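PDB 3IM8: malonyl acyl carrier protein transacylase from Streptococcus pneumoniae, which probably transfers the malonyl group of malonyl-CoA to holo acyl carrier protein, giving malonyl-ACP and free CoA for fatty acid synthesis. Local coordinates for residues S100-F105 with S220-P225; N229-V234 with A241-R246. All coordinates share one frame; numbering follows the deposited sequence.

Both contacts belong to the acyltransferase domain and are built on the long connection between helix 204-215 and helix 240-247. In contact 1 that connection runs past the turn between helices 92-99 and 105-122; in contact 2 it meets helix 240-247, into which it leads. The centres of the two contacts lie about 15 Å apart, and they touch where P225 CB packs on V234 CG1 at 4.1 Å. Contact 1 is peripheral, its centre about 17 Å from that of the chain and away from the predicted catalytic residues. Contact 2 is nearer: the side chain of T230 is about 7 Å from that of the predicted catalytic H199 and about 9 Å from that of S90, the other predicted catalytic residue.

Contact 1 of 2, residues S100-F105 with S220-P225; sequences SGALDF and SDFTCP
S100 O accepts a hydrogen bond from T223 N at 2.6 Å, the donor tilted 22° from the carbonyl plane. Two loops of the acyltransferase fold meet here: the turn linking helix 92-99 to helix 105-122, which G101 enters with positive phi (89°), and the connection that follows helix 204-215. C224 N adds a weak bond to the same S100 O, and T223 OG1 also lies near it, so a single carbonyl gathers several polar groups. The second firm link, S220 N to A102 O at 2.9 Å, is almost straight (175° at the hydrogen) and uses a lone pair in the carbonyl plane. Between these two bonds the chain 220-223 bows around G101, whose CA lies 3.5 Å from T223 OG1.

Packing centres on the F222 ring, which reaches S100 and A102. A102 CB sits over one face in a CH-pi contact, 3.8 Å from the F222 ring centroid and displaced toward the rim. L97 of helix 92-99 and M235 also touch this side chain. The CB of D221 points away from the 100-105 turn, and its OD2 forms a salt bridge with K237 NZ. At the ring edge S100 OG, hydrogen-bonded to L97 O, lies 3.4 Å from F222 CD2.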
ATOM      1  N   SER A 100      -1.015 -14.259   0.766  1.00 23.43           N
ATOM      2  CA  SER A 100      -2.216 -14.975   0.366  1.00 23.58           C
ATOM      3  C   SER A 100      -1.873 -16.201  -0.429  1.00 23.83           C
ATOM      4  O   SER A 100      -2.778 -16.892  -0.907  1.00 23.78           O
ATOM      5  CB  SER A 100      -3.147 -14.071  -0.459  1.00 24.04           C
ATOM      6  OG  SER A 100      -2.467 -13.707  -1.646  1.00 26.71           O
ATOM      7  N   GLY A 101      -0.575 -16.463  -0.588  1.00 23.63           N
ATOM      8  CA  GLY A 101      -0.070 -17.678  -1.222  1.00 23.93           C
ATOM      9  C   GLY A 101       0.097 -17.534  -2.720  1.00 24.12           C
ATOM     10  O   GLY A 101       0.770 -18.369  -3.359  1.00 25.00           O
ATOM     11  N   ALA A 102      -0.513 -16.501  -3.308  1.00 23.24           N
ATOM     12  CA  ALA A 102      -0.478 -16.344  -4.768  1.00 23.12           C
ATOM     13  C   ALA A 102       0.867 -15.910  -5.389  1.00 23.12           C
ATOM     14  O   ALA A 102       1.199 -16.299  -6.517  1.00 23.03           O
ATOM     15  CB  ALA A 102      -1.597 -15.448  -5.257  1.00 23.48           C
ATOM     16  N   LEU A 103       1.645 -15.123  -4.666  1.00 23.45           N
ATOM     17  CA  LEU A 103       2.952 -14.660  -5.174  1.00 23.16           C
ATOM     18  C   LEU A 103       4.123 -15.204  -4.338  1.00 22.82           C
ATOM     19  O   LEU A 103       4.111 -15.067  -3.105  1.00 22.24           O
ATOM     20  CB  LEU A 103       2.949 -13.122  -5.235  1.00 22.69           C
ATOM     21  CG  LEU A 103       4.201 -12.298  -5.569  1.00 23.17           C
ATOM     22  CD1 LEU A 103       4.741 -12.686  -6.916  1.00 19.09           C
ATOM     23  CD2 LEU A 103       3.772 -10.815  -5.537  1.00 22.31           C
ATOM     24  N   ASP A 104       5.109 -15.839  -4.991  1.00 22.39           N
ATOM     25  CA  ASP A 104       6.325 -16.313  -4.300  1.00 23.03           C
ATOM     26  C   ASP A 104       7.105 -15.114  -3.712  1.00 22.47           C
ATOM     27  O   ASP A 104       7.176 -14.038  -4.320  1.00 20.92           O
ATOM     28  CB  ASP A 104       7.230 -17.141  -5.244  1.00 24.98           C
ATOM     29  CG  ASP A 104       8.633 -17.437  -4.645  1.00 26.67           C
ATOM     30  OD1 ASP A 104       8.762 -18.363  -3.810  1.00 28.93           O
ATOM     31  OD2 ASP A 104       9.629 -16.759  -5.017  1.00 29.06           O
ATOM     32  N   PHE A 105       7.666 -15.306  -2.529  1.00 22.16           N
ATOM     33  CA  PHE A 105       8.310 -14.206  -1.869  1.00 23.75           C
ATOM     34  C   PHE A 105       9.497 -13.642  -2.671  1.00 24.39           C
ATOM     35  O   PHE A 105       9.591 -12.414  -2.888  1.00 24.23           O
ATOM     36  CB  PHE A 105       8.777 -14.621  -0.482  1.00 23.76           C
ATOM     37  CG  PHE A 105       9.615 -13.594   0.176  1.00 23.28           C
ATOM     38  CD1 PHE A 105       9.112 -12.322   0.386  1.00 23.25           C
ATOM     39  CD2 PHE A 105      10.916 -13.888   0.578  1.00 24.34           C
ATOM     40  CE1 PHE A 105       9.888 -11.324   1.031  1.00 23.55           C
ATOM     41  CE2 PHE A 105      11.694 -12.922   1.181  1.00 24.64           C
ATOM     42  CZ  PHE A 105      11.168 -11.622   1.406  1.00 24.44           C
ATOM     43  N   SER A 220       0.437 -18.395  -8.352  1.00 35.47           N
ATOM     44  CA  SER A 220      -0.117 -19.678  -7.836  1.00 34.46           C
ATOM     45  C   SER A 220      -1.534 -19.490  -7.357  1.00 34.07           C
ATOM     46  O   SER A 220      -2.063 -18.377  -7.381  1.00 34.02           O
ATOM     47  CB  SER A 220       0.678 -20.209  -6.629  1.00 34.82           C
ATOM     48  OG  SER A 220       1.965 -20.718  -6.969  1.00 35.16           O
ATOM     49  N   ASP A 221      -2.137 -20.582  -6.882  1.00 33.36           N
ATOM     50  CA  ASP A 221      -3.467 -20.549  -6.278  1.00 32.63           C
ATOM     51  C   ASP A 221      -3.460 -19.716  -4.983  1.00 30.71           C
ATOM     52  O   ASP A 221      -2.490 -19.795  -4.215  1.00 30.14           O
ATOM     53  CB  ASP A 221      -3.872 -21.998  -5.915  1.00 33.92           C
ATOM     54  CG  ASP A 221      -4.434 -22.787  -7.105  1.00 36.31           C
ATOM     55  OD1 ASP A 221      -4.642 -24.027  -6.968  1.00 38.70           O
ATOM     56  OD2 ASP A 221      -4.716 -22.157  -8.152  1.00 40.47           O
ATOM     57  N   PHE A 222      -4.519 -18.944  -4.737  1.00 28.98           N
ATOM     58  CA  PHE A 222      -4.719 -18.233  -3.454  1.00 28.15           C
ATOM     59  C   PHE A 222      -4.944 -19.221  -2.312  1.00 28.97           C
ATOM     60  O   PHE A 222      -5.791 -20.096  -2.423  1.00 30.49           O
ATOM     61  CB  PHE A 222      -5.913 -17.262  -3.516  1.00 26.63           C
ATOM     62  CG  PHE A 222      -5.615 -15.941  -4.255  1.00 24.78           C
ATOM     63  CD1 PHE A 222      -6.040 -15.747  -5.569  1.00 23.20           C
ATOM     64  CD2 PHE A 222      -4.908 -14.904  -3.628  1.00 23.68           C
ATOM     65  CE1 PHE A 222      -5.790 -14.538  -6.239  1.00 22.82           C
ATOM     66  CE2 PHE A 222      -4.648 -13.682  -4.285  1.00 21.36           C
ATOM     67  CZ  PHE A 222      -5.072 -13.492  -5.578  1.00 22.03           C
ATOM     68  N   THR A 223      -4.210 -19.086  -1.220  1.00 28.67           N
ATOM     69  CA  THR A 223      -4.457 -19.926  -0.078  1.00 29.65           C
ATOM     70  C   THR A 223      -5.380 -19.184   0.870  1.00 30.04           C
ATOM     71  O   THR A 223      -5.985 -19.765   1.763  1.00 30.93           O
ATOM     72  CB  THR A 223      -3.151 -20.471   0.532  1.00 29.88           C
ATOM     73  OG1 THR A 223      -2.280 -19.399   0.916  1.00 31.17           O
ATOM     74  CG2 THR A 223      -2.431 -21.331  -0.544  1.00 30.73           C
ATOM     75  N   CYS A 224      -5.539 -17.886   0.645  1.00 29.69           N
ATOM     76  CA  CYS A 224      -6.558 -17.165   1.363  1.00 28.81           C
ATOM     77  C   CYS A 224      -7.014 -15.940   0.539  1.00 26.93           C
ATOM     78  O   CYS A 224      -6.257 -15.461  -0.318  1.00 26.60           O
ATOM     79  CB  CYS A 224      -6.050 -16.823   2.755  1.00 29.92           C
ATOM     80  SG  CYS A 224      -5.428 -15.170   2.859  1.00 35.04           S
ATOM     81  N   PRO A 225      -8.266 -15.495   0.740  1.00 24.55           N
ATOM     82  CA  PRO A 225      -8.825 -14.475  -0.108  1.00 23.83           C
ATOM     83  C   PRO A 225      -8.093 -13.144   0.115  1.00 23.39           C
ATOM     84  O   PRO A 225      -7.741 -12.815   1.261  1.00 23.21           O
ATOM     85  CB  PRO A 225     -10.289 -14.374   0.332  1.00 24.32           C
ATOM     86  CG  PRO A 225     -10.573 -15.695   1.116  1.00 24.07           C
ATOM     87  CD  PRO A 225      -9.234 -16.068   1.697  1.00 24.77           C
TER

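Contact 2 of 2, residues N229-V234 with A241-R246; sequences NTEAAV and AQLLTR
E231 and R246 form the charged part of this contact, a long salt bridge with E231 OE1 3.7 Å from R246 NH2. E231 CD lies at the edge of the guanidinium, near its plane, but the carboxylate is turned 87° against that plane, and OE2 of E231 is almost as far from R246 NH2, at 3.8 Å. The pairing is therefore loose and probably mainly electrostatic. R246 NH1 has a separate salt bridge with E250, so the guanidinium has two acidic neighbours, which would balance its positive charge.

Van der Waals contacts flank the ion pair. The methyl CG2 of T230, anti to the backbone N, lies over one face of the R246 guanidinium, 3.8 Å from NH1. E231 CG meets L243 CD2 at 3.6 Å, the two side chains crossing at about a right angle. L243 and R246 stand three residues apart on the helix: L243 meets E231 through its side chain, and R246 meets both T230 and E231.

No hydrogen bond crosses between the two segments; within the helix, T245 N and T245 OG1 reach A241 O from opposite faces of its carbonyl plane, the hydroxyl at 2.8 Å. Overall, a loop folds back on the helix that follows it, helix 240-247 of the acyltransferase domain, with T230 close to the predicted catalytic residues S90 and H199.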
ATOM      1  N   ASN A 229      -7.032  -3.602  -4.353  1.00 20.95           N
ATOM      2  CA  ASN A 229      -7.140  -2.142  -4.278  1.00 20.48           C
ATOM      3  C   ASN A 229      -8.033  -1.536  -5.363  1.00 20.09           C
ATOM      4  O   ASN A 229      -8.815  -0.590  -5.123  1.00 18.66           O
ATOM      5  CB  ASN A 229      -5.724  -1.541  -4.415  1.00 20.99           C
ATOM      6  CG  ASN A 229      -4.880  -1.655  -3.134  1.00 20.09           C
ATOM      7  OD1 ASN A 229      -5.353  -2.035  -2.020  1.00 21.29           O
ATOM      8  ND2 ASN A 229      -3.641  -1.298  -3.279  1.00 15.00           N
ATOM      9  N   THR A 230      -7.900  -2.096  -6.564  1.00 21.21           N
ATOM     10  CA  THR A 230      -8.469  -1.481  -7.772  1.00 21.76           C
ATOM     11  C   THR A 230      -9.986  -1.680  -7.811  1.00 22.88           C
ATOM     12  O   THR A 230     -10.758  -0.681  -7.884  1.00 21.93           O
ATOM     13  CB  THR A 230      -7.757  -1.998  -9.055  1.00 21.75           C
ATOM     14  OG1 THR A 230      -6.347  -1.844  -8.903  1.00 19.92           O
ATOM     15  CG2 THR A 230      -8.244  -1.265 -10.273  1.00 22.19           C
ATOM     16  N   GLU A 231     -10.401  -2.946  -7.668  1.00 22.93           N
ATOM     17  CA  GLU A 231     -11.814  -3.294  -7.797  1.00 24.24           C
ATOM     18  C   GLU A 231     -12.535  -3.357  -6.461  1.00 24.11           C
ATOM     19  O   GLU A 231     -13.748  -3.456  -6.433  1.00 23.42           O
ATOM     20  CB  GLU A 231     -11.973  -4.642  -8.494  1.00 26.14           C
ATOM     21  CG  GLU A 231     -11.365  -4.708  -9.903  1.00 31.80           C
ATOM     22  CD  GLU A 231     -12.262  -4.108 -10.992  1.00 39.14           C
ATOM     23  OE1 GLU A 231     -12.448  -2.865 -11.085  1.00 40.58           O
ATOM     24  OE2 GLU A 231     -12.764  -4.917 -11.804  1.00 44.74           O
ATOM     25  N   ALA A 232     -11.786  -3.248  -5.358  1.00 23.66           N
ATOM     26  CA  ALA A 232     -12.325  -3.444  -4.000  1.00 22.74           C
ATOM     27  C   ALA A 232     -13.146  -4.737  -4.003  1.00 22.90           C
ATOM     28  O   ALA A 232     -14.298  -4.737  -3.611  1.00 22.59           O
ATOM     29  CB  ALA A 232     -13.139  -2.262  -3.562  1.00 22.68           C
ATOM     30  N   ALA A 233     -12.530  -5.833  -4.457  1.00 22.23           N
ATOM     31  CA  ALA A 233     -13.208  -7.126  -4.528  1.00 22.11           C
ATOM     32  C   ALA A 233     -12.173  -8.216  -4.321  1.00 22.06           C
ATOM     33  O   ALA A 233     -10.966  -7.957  -4.455  1.00 22.67           O
ATOM     34  CB  ALA A 233     -13.886  -7.275  -5.904  1.00 22.56           C
ATOM     35  N   VAL A 234     -12.615  -9.425  -4.021  1.00 21.82           N
ATOM     36  CA  VAL A 234     -11.701 -10.561  -3.781  1.00 22.47           C
ATOM     37  C   VAL A 234     -11.088 -10.879  -5.109  1.00 23.37           C
ATOM     38  O   VAL A 234     -11.808 -11.107  -6.093  1.00 24.71           O
ATOM     39  CB  VAL A 234     -12.425 -11.840  -3.275  1.00 22.00           C
ATOM     40  CG1 VAL A 234     -11.514 -13.080  -3.336  1.00 20.48           C
ATOM     41  CG2 VAL A 234     -13.008 -11.603  -1.845  1.00 20.78           C
ATOM     42  N   ALA A 241      -2.386 -10.155 -12.842  1.00 23.55           N
ATOM     43  CA  ALA A 241      -1.450  -9.272 -13.575  1.00 23.60           C
ATOM     44  C   ALA A 241      -2.155  -8.096 -14.224  1.00 24.71           C
ATOM     45  O   ALA A 241      -1.636  -6.966 -14.219  1.00 24.67           O
ATOM     46  CB  ALA A 241      -0.778 -10.029 -14.592  1.00 24.06           C
ATOM     47  N   GLN A 242      -3.351  -8.365 -14.765  1.00 24.82           N
ATOM     48  CA  GLN A 242      -4.187  -7.331 -15.362  1.00 24.97           C
ATOM     49  C   GLN A 242      -4.518  -6.288 -14.290  1.00 23.87           C
ATOM     50  O   GLN A 242      -4.536  -5.087 -14.556  1.00 21.63           O
ATOM     51  CB  GLN A 242      -5.506  -7.933 -15.899  1.00 26.08           C
ATOM     52  CG  GLN A 242      -6.165  -7.137 -17.036  1.00 32.67           C
ATOM     53  CD  GLN A 242      -7.380  -6.236 -16.641  1.00 40.30           C
ATOM     54  OE1 GLN A 242      -8.022  -6.425 -15.587  1.00 42.36           O
ATOM     55  NE2 GLN A 242      -7.713  -5.269 -17.534  1.00 41.56           N
ATOM     56  N   LEU A 243      -4.805  -6.767 -13.079  1.00 22.47           N
ATOM     57  CA  LEU A 243      -5.204  -5.880 -11.995  1.00 21.84           C
ATOM     58  C   LEU A 243      -4.001  -5.089 -11.440  1.00 22.04           C
ATOM     59  O   LEU A 243      -4.126  -3.915 -11.117  1.00 21.25           O
ATOM     60  CB  LEU A 243      -5.945  -6.674 -10.900  1.00 21.40           C
ATOM     61  CG  LEU A 243      -7.382  -7.113 -11.228  1.00 21.18           C
ATOM     62  CD1 LEU A 243      -7.972  -8.167 -10.231  1.00 20.95           C
ATOM     63  CD2 LEU A 243      -8.361  -5.955 -11.348  1.00 20.78           C
ATOM     64  N   LEU A 244      -2.832  -5.737 -11.336  1.00 22.55           N
ATOM     65  CA  LEU A 244      -1.647  -5.051 -10.846  1.00 22.48           C
ATOM     66  C   LEU A 244      -1.166  -4.021 -11.875  1.00 23.80           C
ATOM     67  O   LEU A 244      -0.695  -2.935 -11.526  1.00 24.05           O
ATOM     68  CB  LEU A 244      -0.561  -6.053 -10.504  1.00 22.02           C
ATOM     69  CG  LEU A 244      -0.935  -6.909  -9.299  1.00 17.76           C
ATOM     70  CD1 LEU A 244       0.065  -7.979  -9.202  1.00 14.41           C
ATOM     71  CD2 LEU A 244      -1.049  -6.092  -7.992  1.00 16.29           C
ATOM     72  N   THR A 245      -1.313  -4.376 -13.145  1.00 23.62           N
ATOM     73  CA  THR A 245      -1.104  -3.450 -14.223  1.00 23.51           C
ATOM     74  C   THR A 245      -1.908  -2.173 -14.059  1.00 23.36           C
ATOM     75  O   THR A 245      -1.339  -1.114 -14.129  1.00 24.25           O
ATOM     76  CB  THR A 245      -1.372  -4.113 -15.556  1.00 22.73           C
ATOM     77  OG1 THR A 245      -0.324  -5.047 -15.783  1.00 24.10           O
ATOM     78  CG2 THR A 245      -1.411  -3.066 -16.689  1.00 24.22           C
ATOM     79  N   ARG A 246      -3.216  -2.275 -13.814  1.00 23.73           N
ATOM     80  CA  ARG A 246      -4.084  -1.087 -13.615  1.00 23.82           C
ATOM     81  C   ARG A 246      -3.884  -0.391 -12.268  1.00 22.83           C
ATOM     82  O   ARG A 246      -4.044   0.826 -12.169  1.00 21.97           O
ATOM     83  CB  ARG A 246      -5.551  -1.430 -13.832  1.00 23.75           C
ATOM     84  CG  ARG A 246      -5.825  -1.866 -15.301  1.00 27.40           C
ATOM     85  CD  ARG A 246      -7.299  -1.821 -15.633  1.00 30.20           C
ATOM     86  NE  ARG A 246      -8.043  -2.816 -14.876  1.00 31.55           N
ATOM     87  CZ  ARG A 246      -9.061  -2.566 -14.051  1.00 31.90           C
ATOM     88  NH1 ARG A 246      -9.495  -1.343 -13.811  1.00 30.82           N
ATOM     89  NH2 ARG A 246      -9.659  -3.568 -13.450  1.00 33.45           N
TER